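Local coordinates for protein cellulase (PDB 6UI3) that probably hydrolyses beta-1,4-glucan chains as the family 5 glycoside hydrolase domain of a larger cellulase, acting as an endoglucanase of broad specificity, at residues F60-I65 with P300-D305; A76-D81 with I123-T128; P204-M209 with F253-N258. All blocks are in the same frame, centred on the assembly; numbering follows the deposited sequence.

Overall arrangement
All three contacts belong to one TIM barrel and fall at different depths of it. Contact 1 is core: two strands that are not neighbours in the sheet meet by side chains inside the barrel, an apolar patch giving way to an arginine held through all three nitrogens. Contact 3 is also largely buried, but in the outer layer, where two helices of the barrel's coat meet through aliphatic and thioether groups. Contact 2 is at the surface, about 27 Å from contact 1 between centres, and mixes a CH-pi stack on a tyrosine with water-bridged polar groups. Contact 1 uses strand 62-65, and the loop of contact 2 follows that strand. Both outer contacts lie in the chain between contact 1's strands.

Contact 1 of 3, residues F60-I65 with P300-D305; sequences FNTVRI and PCLWWD
Leu302 pushes one methyl, CD2, against two side chains of strand 62-65. Its CD2 lies 3.8 Å from Arg64 CB and 4.0 Å from Thr62 CG2, so a single branch touches both residues. The Thr62 methyl is the group that meets the leucine, while its OG1 is turned elsewhere and bonds to Met23 O. Arg64 has CG anti to its backbone N (chi1 179°) and runs on extended to NE, which carries the guanidinium past the leucine towards Trp304. There NH1 comes to 4.2 Å from Trp304 CZ3, edge to edge, with the two planes 62° apart; this is a grazing touch and no cation-pi stack.

What fixes the guanidinium is its polar ring of partners. NE makes a salt bridge with Asp148, NH1 bonds to Asn28 and Gln271, and NH2 to Asn151, so the group is gripped through all three nitrogens and can hardly rotate. It stands towards the C-terminal ends of the barrel strands, where family 5 enzymes have their active site. Strands 62-65 and 301-305 are not paired: their axes pass 8.0 Å apart, with strand 25-29 between them in the sheet. Leu302 also reaches Ile103 on strand 101-105 and Ile268 on strand 267-272, which places the contact in the barrel interior.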
# COMPACT_ATOMS: atom_id res chain seq x y z
N PHE A 60 4.32 -9.30 12.20
CA PHE A 60 3.83 -8.18 11.41
C PHE A 60 3.02 -7.22 12.28
O PHE A 60 2.33 -7.63 13.21
CB PHE A 60 2.96 -8.68 10.25
CG PHE A 60 3.74 -9.44 9.21
CD1 PHE A 60 3.80 -10.83 9.25
CD2 PHE A 60 4.40 -8.77 8.19
CE1 PHE A 60 4.54 -11.52 8.29
CE2 PHE A 60 5.12 -9.47 7.23
CZ PHE A 60 5.18 -10.83 7.29
N ASN A 61 3.08 -5.93 11.92
CA ASN A 61 2.42 -4.88 12.68
C ASN A 61 1.49 -4.01 11.86
O ASN A 61 0.76 -3.20 12.45
CB ASN A 61 3.50 -3.97 13.30
CG ASN A 61 3.00 -3.18 14.47
OD1 ASN A 61 2.45 -3.75 15.41
ND2 ASN A 61 3.24 -1.88 14.45
N THR A 62 1.50 -4.13 10.53
CA THR A 62 0.73 -3.28 9.63
C THR A 62 0.18 -4.13 8.49
O THR A 62 0.93 -4.93 7.90
CB THR A 62 1.63 -2.18 9.03
OG1 THR A 62 2.05 -1.27 10.04
CG2 THR A 62 0.91 -1.40 7.94
N VAL A 63 -1.10 -3.95 8.17
CA VAL A 63 -1.72 -4.61 7.03
C VAL A 63 -2.36 -3.56 6.12
O VAL A 63 -3.20 -2.76 6.55
CB VAL A 63 -2.78 -5.65 7.45
CG1 VAL A 63 -3.51 -6.20 6.22
CG2 VAL A 63 -2.15 -6.78 8.26
N ARG A 64 -1.99 -3.60 4.85
CA ARG A 64 -2.64 -2.80 3.81
C ARG A 64 -3.71 -3.63 3.13
O ARG A 64 -3.50 -4.82 2.84
CB ARG A 64 -1.62 -2.27 2.81
CG ARG A 64 -2.20 -1.44 1.68
CD ARG A 64 -1.11 -0.60 1.05
NE ARG A 64 -1.46 0.21 -0.10
CZ ARG A 64 -1.35 -0.16 -1.38
NH1 ARG A 64 -0.98 -1.39 -1.69
NH2 ARG A 64 -1.59 0.71 -2.34
N ILE A 65 -4.88 -3.02 2.94
CA ILE A 65 -6.07 -3.68 2.43
C ILE A 65 -6.48 -3.01 1.12
O ILE A 65 -7.24 -2.02 1.12
CB ILE A 65 -7.21 -3.61 3.46
CG1 ILE A 65 -6.79 -4.21 4.80
CG2 ILE A 65 -8.45 -4.32 2.92
CD1 ILE A 65 -7.68 -3.79 5.95
N PRO A 300 8.84 2.13 6.51
CA PRO A 300 8.28 0.79 6.68
C PRO A 300 8.07 0.13 5.32
O PRO A 300 7.78 0.79 4.32
CB PRO A 300 6.94 1.02 7.39
CG PRO A 300 6.73 2.45 7.44
CD PRO A 300 7.91 3.19 6.94
N CYS A 301 8.23 -1.20 5.31
CA CYS A 301 8.10 -2.02 4.11
C CYS A 301 6.94 -2.99 4.26
O CYS A 301 6.84 -3.70 5.27
CB CYS A 301 9.37 -2.81 3.85
SG CYS A 301 10.82 -1.79 3.50
N LEU A 302 6.06 -3.02 3.27
CA LEU A 302 4.89 -3.89 3.28
C LEU A 302 4.98 -4.88 2.12
O LEU A 302 4.88 -4.50 0.96
CB LEU A 302 3.62 -3.04 3.15
CG LEU A 302 3.22 -2.16 4.33
CD1 LEU A 302 4.17 -1.12 4.73
CD2 LEU A 302 1.88 -1.50 4.01
N TRP A 303 5.17 -6.16 2.44
CA TRP A 303 5.27 -7.20 1.42
C TRP A 303 3.93 -7.40 0.73
O TRP A 303 2.88 -7.45 1.37
CB TRP A 303 5.73 -8.51 2.08
CG TRP A 303 5.91 -9.67 1.11
CD1 TRP A 303 4.93 -10.44 0.58
CD2 TRP A 303 7.15 -10.19 0.59
NE1 TRP A 303 5.47 -11.38 -0.26
CE2 TRP A 303 6.82 -11.26 -0.26
CE3 TRP A 303 8.48 -9.85 0.76
CZ2 TRP A 303 7.79 -12.00 -0.93
CZ3 TRP A 303 9.44 -10.59 0.10
CH2 TRP A 303 9.09 -11.66 -0.72
N TRP A 304 3.97 -7.54 -0.60
CA TRP A 304 2.77 -7.85 -1.39
C TRP A 304 2.52 -9.36 -1.39
O TRP A 304 3.21 -10.10 -2.08
CB TRP A 304 2.91 -7.36 -2.83
CG TRP A 304 1.67 -7.65 -3.63
CD1 TRP A 304 1.46 -8.71 -4.47
CD2 TRP A 304 0.46 -6.89 -3.64
NE1 TRP A 304 0.18 -8.65 -4.99
CE2 TRP A 304 -0.45 -7.54 -4.50
CE3 TRP A 304 0.06 -5.72 -3.00
CZ2 TRP A 304 -1.72 -7.05 -4.73
CZ3 TRP A 304 -1.20 -5.24 -3.23
CH2 TRP A 304 -2.08 -5.89 -4.09
N ASP A 305 1.52 -9.80 -0.63
CA ASP A 305 1.22 -11.23 -0.46
C ASP A 305 -0.08 -11.56 -1.19
O ASP A 305 -1.17 -11.27 -0.71
CB ASP A 305 1.15 -11.61 1.01
CG ASP A 305 1.13 -13.11 1.21
OD1 ASP A 305 0.69 -13.82 0.27
OD2 ASP A 305 1.53 -13.54 2.30

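Contact 2 of 3, residues A76-D81 with I123-T128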
# COMPACT_ATOMS: atom_id res chain seq x y z
N ALA A 76 -26.11 5.93 -9.72
CA ALA A 76 -25.28 6.51 -10.76
C ALA A 76 -24.35 7.59 -10.24
O ALA A 76 -23.68 8.25 -11.04
CB ALA A 76 -26.17 7.07 -11.87
N ASN A 77 -24.28 7.80 -8.92
CA ASN A 77 -23.43 8.85 -8.37
C ASN A 77 -22.45 8.31 -7.34
O ASN A 77 -22.12 8.98 -6.36
CB ASN A 77 -24.23 10.02 -7.80
CG ASN A 77 -23.41 11.29 -7.74
OD1 ASN A 77 -22.68 11.61 -8.68
ND2 ASN A 77 -23.51 12.01 -6.63
N TYR A 78 -21.95 7.10 -7.57
CA TYR A 78 -20.85 6.52 -6.81
C TYR A 78 -21.21 6.21 -5.36
O TYR A 78 -20.32 6.13 -4.52
CB TYR A 78 -19.58 7.39 -6.87
CG TYR A 78 -19.29 8.00 -8.22
CD1 TYR A 78 -19.05 7.21 -9.34
CD2 TYR A 78 -19.19 9.36 -8.36
CE1 TYR A 78 -18.74 7.78 -10.57
CE2 TYR A 78 -18.90 9.94 -9.59
CZ TYR A 78 -18.67 9.15 -10.68
OH TYR A 78 -18.36 9.73 -11.89
N THR A 79 -22.49 6.01 -5.05
CA THR A 79 -22.86 5.63 -3.69
C THR A 79 -22.45 4.18 -3.44
O THR A 79 -22.87 3.29 -4.17
CB THR A 79 -24.36 5.79 -3.48
OG1 THR A 79 -24.75 7.15 -3.71
CG2 THR A 79 -24.75 5.39 -2.05
N ILE A 80 -21.68 3.95 -2.40
CA ILE A 80 -21.16 2.62 -2.09
C ILE A 80 -22.21 1.82 -1.32
O ILE A 80 -22.81 2.30 -0.36
CB ILE A 80 -19.85 2.74 -1.29
CG1 ILE A 80 -18.78 3.44 -2.14
CG2 ILE A 80 -19.39 1.38 -0.80
CD1 ILE A 80 -17.63 4.05 -1.34
N ASP A 81 -22.41 0.59 -1.73
CA ASP A 81 -23.31 -0.32 -1.03
C ASP A 81 -22.92 -0.44 0.43
O ASP A 81 -21.78 -0.84 0.72
CB ASP A 81 -23.19 -1.69 -1.71
CG ASP A 81 -24.19 -2.70 -1.20
OD1 ASP A 81 -24.77 -2.51 -0.11
OD2 ASP A 81 -24.37 -3.73 -1.89
N ILE A 123 -12.28 12.44 -12.51
CA ILE A 123 -11.63 11.60 -11.50
C ILE A 123 -11.57 12.31 -10.16
O ILE A 123 -11.68 11.68 -9.10
CB ILE A 123 -10.23 11.08 -11.94
CG1 ILE A 123 -9.17 12.18 -11.89
CG2 ILE A 123 -10.33 10.42 -13.29
CD1 ILE A 123 -7.78 11.72 -12.34
N ILE A 124 -11.40 13.63 -10.16
CA ILE A 124 -11.40 14.34 -8.89
C ILE A 124 -12.79 14.31 -8.27
O ILE A 124 -12.95 14.16 -7.05
CB ILE A 124 -10.81 15.76 -9.05
CG1 ILE A 124 -9.32 15.67 -9.42
CG2 ILE A 124 -11.02 16.57 -7.77
CD1 ILE A 124 -8.61 16.96 -9.67
N ASN A 125 -13.83 14.42 -9.10
CA ASN A 125 -15.20 14.33 -8.59
C ASN A 125 -15.50 12.95 -8.01
O ASN A 125 -16.01 12.83 -6.89
CB ASN A 125 -16.18 14.71 -9.69
CG ASN A 125 -17.62 14.71 -9.22
OD1 ASN A 125 -17.99 15.45 -8.30
ND2 ASN A 125 -18.42 13.88 -9.83
N GLU A 126 -15.16 11.88 -8.75
CA GLU A 126 -15.41 10.54 -8.23
C GLU A 126 -14.58 10.28 -6.97
O GLU A 126 -15.10 9.76 -5.98
CB GLU A 126 -15.14 9.48 -9.30
CG GLU A 126 -15.41 8.06 -8.82
CD GLU A 126 -15.22 6.98 -9.87
OE1 GLU A 126 -14.96 7.32 -11.05
OE2 GLU A 126 -15.33 5.79 -9.52
N GLY A 127 -13.30 10.65 -6.99
CA GLY A 127 -12.49 10.44 -5.80
C GLY A 127 -13.00 11.21 -4.60
O GLY A 127 -12.95 10.72 -3.46
N THR A 128 -13.50 12.43 -4.82
CA THR A 128 -14.06 13.22 -3.73
C THR A 128 -15.29 12.54 -3.15
O THR A 128 -15.43 12.43 -1.93
CB THR A 128 -14.41 14.62 -4.23
OG1 THR A 128 -13.21 15.34 -4.54
CG2 THR A 128 -15.18 15.42 -3.19
O HOH W 1 -21.33 13.69 -9.65
O HOH W 2 -17.15 12.14 -11.90
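Tyr78 turns its ring beside its own backbone N (chi1 -41°), and Glu126 stretches out straight with CG trans to its N, which lays the glutamate chain flat over one face of the phenol. Glu126 CG sits 3.7 Å from the centroid of the Tyr78 ring and only 7° off its normal, a CH-pi contact almost over the centre. Further out, Glu126 CD is 3.7 Å from Tyr78 CE1, and the carboxylate is stacked on the ring with the planes 1° apart. The acid is held in that pose from outside: OE2 takes a hydrogen bond from Tyr73 OH, and the Tyr73 ring meets that of Tyr78 edge-to-face.

The contact joins the loop between strand 62-65 and helix 82-96 to helix 120-137, on the outside of the TIM barrel. Tyr78 has a left-handed backbone conformation here, and Gln133, two turns further along that helix, clasps the loop by bonding to Tyr78 O and Ile80 N.

Beside the ring, Asn125 ND2 lies in the plane of the phenol, 4.0 Å from Tyr78 CE2. The amide donates to two waters. One, 3.0 Å from Asn125 ND2, is also 2.7 Å from Tyr78 OH and so bridges amide and phenol; the other leads to Asn77 OD1, a link that is doubtful because Asn77 has two conformers. One turn along, Thr128 OG1 donates to Ile124 O at 2.8 Å, and that carbonyl also accepts Thr128 N from the opposite face of its plane.

Contact 3 of 3, residues P204-M209 with F253-N258; sequences PKVAGM and FRMLNN
Two helices from the outer coat of the TIM barrel meet here: the short helix 203-208, which follows strand 192-195, and the long helix 243-261, which precedes strand 267-272. Val206 does all the reaching from the shorter helix. Val206 CA is 7.9 Å from Leu256 CA, the nearest CA pair between the two segments, and the two valine methyls divide the work between neighbouring residues of the longer helix.

Val206 CG1 lies 3.7 Å from Met255 SD. The methionine leaves its backbone with CG trans to N and then bends twice, at chi2 (-82°) and chi3 (-66°), so that the sulfur comes closest to the valine; the two chains run alongside with their ends pointing opposite ways. Met255 has two deposited conformers, and the sulfur contact holds for one of them, so it is less certain than its neighbour. The other methyl, Val206 CG2, is 4.0 Å from Leu256 CD2, and the leucine lies roughly perpendicular to the valine. Both pairs, Val206 with Met255 and Val206 with Leu256, are wholly apolar.

Val206 also touches Thr259 and Phe260, a turn further along, so one small residue rests on a flank of four side chains.

Each helix has other neighbours. Lys205 packs on Phe166 of helix 163-182 and makes a salt bridge with Asp202, and Gly208 O takes a hydrogen bond from Asn170 of helix 163-182. On the longer helix, Phe253 sets its ring edge-to-face with Tyr290 of helix 280-296. The helices that follow neighbouring strands 192-195 and 217-222, the second after a loop region with helix 227-230, pack side by side around a closed parallel sheet, as is typical of the (beta/alpha)8 barrel.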
# COMPACT_ATOMS: atom_id res chain seq x y z
N PRO A 204 11.94 10.67 -12.29
CA PRO A 204 11.01 11.67 -12.85
C PRO A 204 9.69 11.77 -12.13
O PRO A 204 9.11 12.86 -11.98
CB PRO A 204 10.85 11.22 -14.31
CG PRO A 204 12.13 10.52 -14.61
CD PRO A 204 12.45 9.76 -13.33
N LYS A 205 9.17 10.63 -11.64
CA LYS A 205 7.93 10.68 -10.87
C LYS A 205 8.15 11.35 -9.52
O LYS A 205 7.30 12.11 -9.03
CB LYS A 205 7.34 9.28 -10.64
CG LYS A 205 6.84 8.59 -11.90
CD LYS A 205 7.90 7.77 -12.59
CE LYS A 205 7.26 6.76 -13.56
NZ LYS A 205 8.25 5.88 -14.23
N VAL A 206 9.28 11.06 -8.89
CA VAL A 206 9.60 11.66 -7.59
C VAL A 206 9.78 13.15 -7.73
O VAL A 206 9.21 13.93 -6.94
CB VAL A 206 10.85 10.95 -7.03
CG1 VAL A 206 11.42 11.71 -5.82
CG2 VAL A 206 10.50 9.51 -6.69
N ALA A 207 10.50 13.59 -8.76
CA ALA A 207 10.72 15.02 -8.96
C ALA A 207 9.43 15.73 -9.37
O ALA A 207 9.26 16.91 -9.06
CB ALA A 207 11.78 15.22 -10.04
N GLY A 208 8.55 15.04 -10.10
CA GLY A 208 7.30 15.62 -10.54
C GLY A 208 6.25 15.74 -9.47
O GLY A 208 5.24 16.43 -9.66
N MET A 209 6.45 15.07 -8.34
CA MET A 209 5.50 15.07 -7.24
C MET A 209 5.48 16.41 -6.52
O MET A 209 6.53 16.96 -6.21
CB MET A 209 6.00 14.01 -6.24
CG MET A 209 5.16 13.83 -5.02
SD MET A 209 3.57 13.11 -5.49
CE MET A 209 2.93 12.74 -3.85
N PHE A 253 16.89 4.44 -2.46
CA PHE A 253 16.49 4.81 -1.10
C PHE A 253 17.19 6.08 -0.63
O PHE A 253 16.58 6.93 0.03
CB PHE A 253 16.68 3.64 -0.13
CG PHE A 253 15.50 2.71 -0.10
CD1 PHE A 253 15.48 1.59 -0.92
CD2 PHE A 253 14.39 2.98 0.68
CE1 PHE A 253 14.40 0.74 -0.94
CE2 PHE A 253 13.29 2.15 0.66
CZ PHE A 253 13.30 1.02 -0.15
N ARG A 254 18.48 6.23 -0.96
CA ARG A 254 19.14 7.49 -0.65
C ARG A 254 18.44 8.67 -1.32
O ARG A 254 18.34 9.76 -0.75
CB ARG A 254 20.62 7.43 -1.06
CG ARG A 254 21.50 6.56 -0.19
CD ARG A 254 22.93 6.61 -0.63
NE ARG A 254 23.82 5.72 0.12
CZ ARG A 254 24.49 6.06 1.20
NH1 ARG A 254 24.37 7.26 1.72
NH2 ARG A 254 25.29 5.18 1.77
N MET A 255 17.99 8.48 -2.56
CA MET A 255 17.30 9.55 -3.27
C MET A 255 15.95 9.87 -2.63
O MET A 255 15.60 11.05 -2.48
CB MET A 255 17.18 9.16 -4.75
CG MET A 255 16.38 10.11 -5.62
SD MET A 255 14.61 9.85 -5.51
CE MET A 255 14.48 8.22 -6.25
N LEU A 256 15.19 8.86 -2.21
CA LEU A 256 13.92 9.12 -1.54
C LEU A 256 14.16 9.85 -0.22
O LEU A 256 13.38 10.72 0.17
CB LEU A 256 13.18 7.80 -1.29
CG LEU A 256 12.62 7.12 -2.55
CD1 LEU A 256 12.15 5.72 -2.21
CD2 LEU A 256 11.49 7.91 -3.21
N ASN A 257 15.23 9.47 0.48
CA ASN A 257 15.60 10.15 1.71
C ASN A 257 15.92 11.62 1.45
O ASN A 257 15.48 12.50 2.20
CB ASN A 257 16.79 9.42 2.33
CG ASN A 257 17.17 9.97 3.68
OD1 ASN A 257 16.35 9.98 4.60
ND2 ASN A 257 18.42 10.42 3.81
N ASN A 258 16.68 11.91 0.39
CA ASN A 258 17.01 13.30 0.07
C ASN A 258 15.77 14.10 -0.29
O ASN A 258 15.64 15.26 0.11
CB ASN A 258 17.98 13.37 -1.12
CG ASN A 258 19.41 13.04 -0.75
OD1 ASN A 258 19.79 13.08 0.41
ND2 ASN A 258 20.21 12.72 -1.75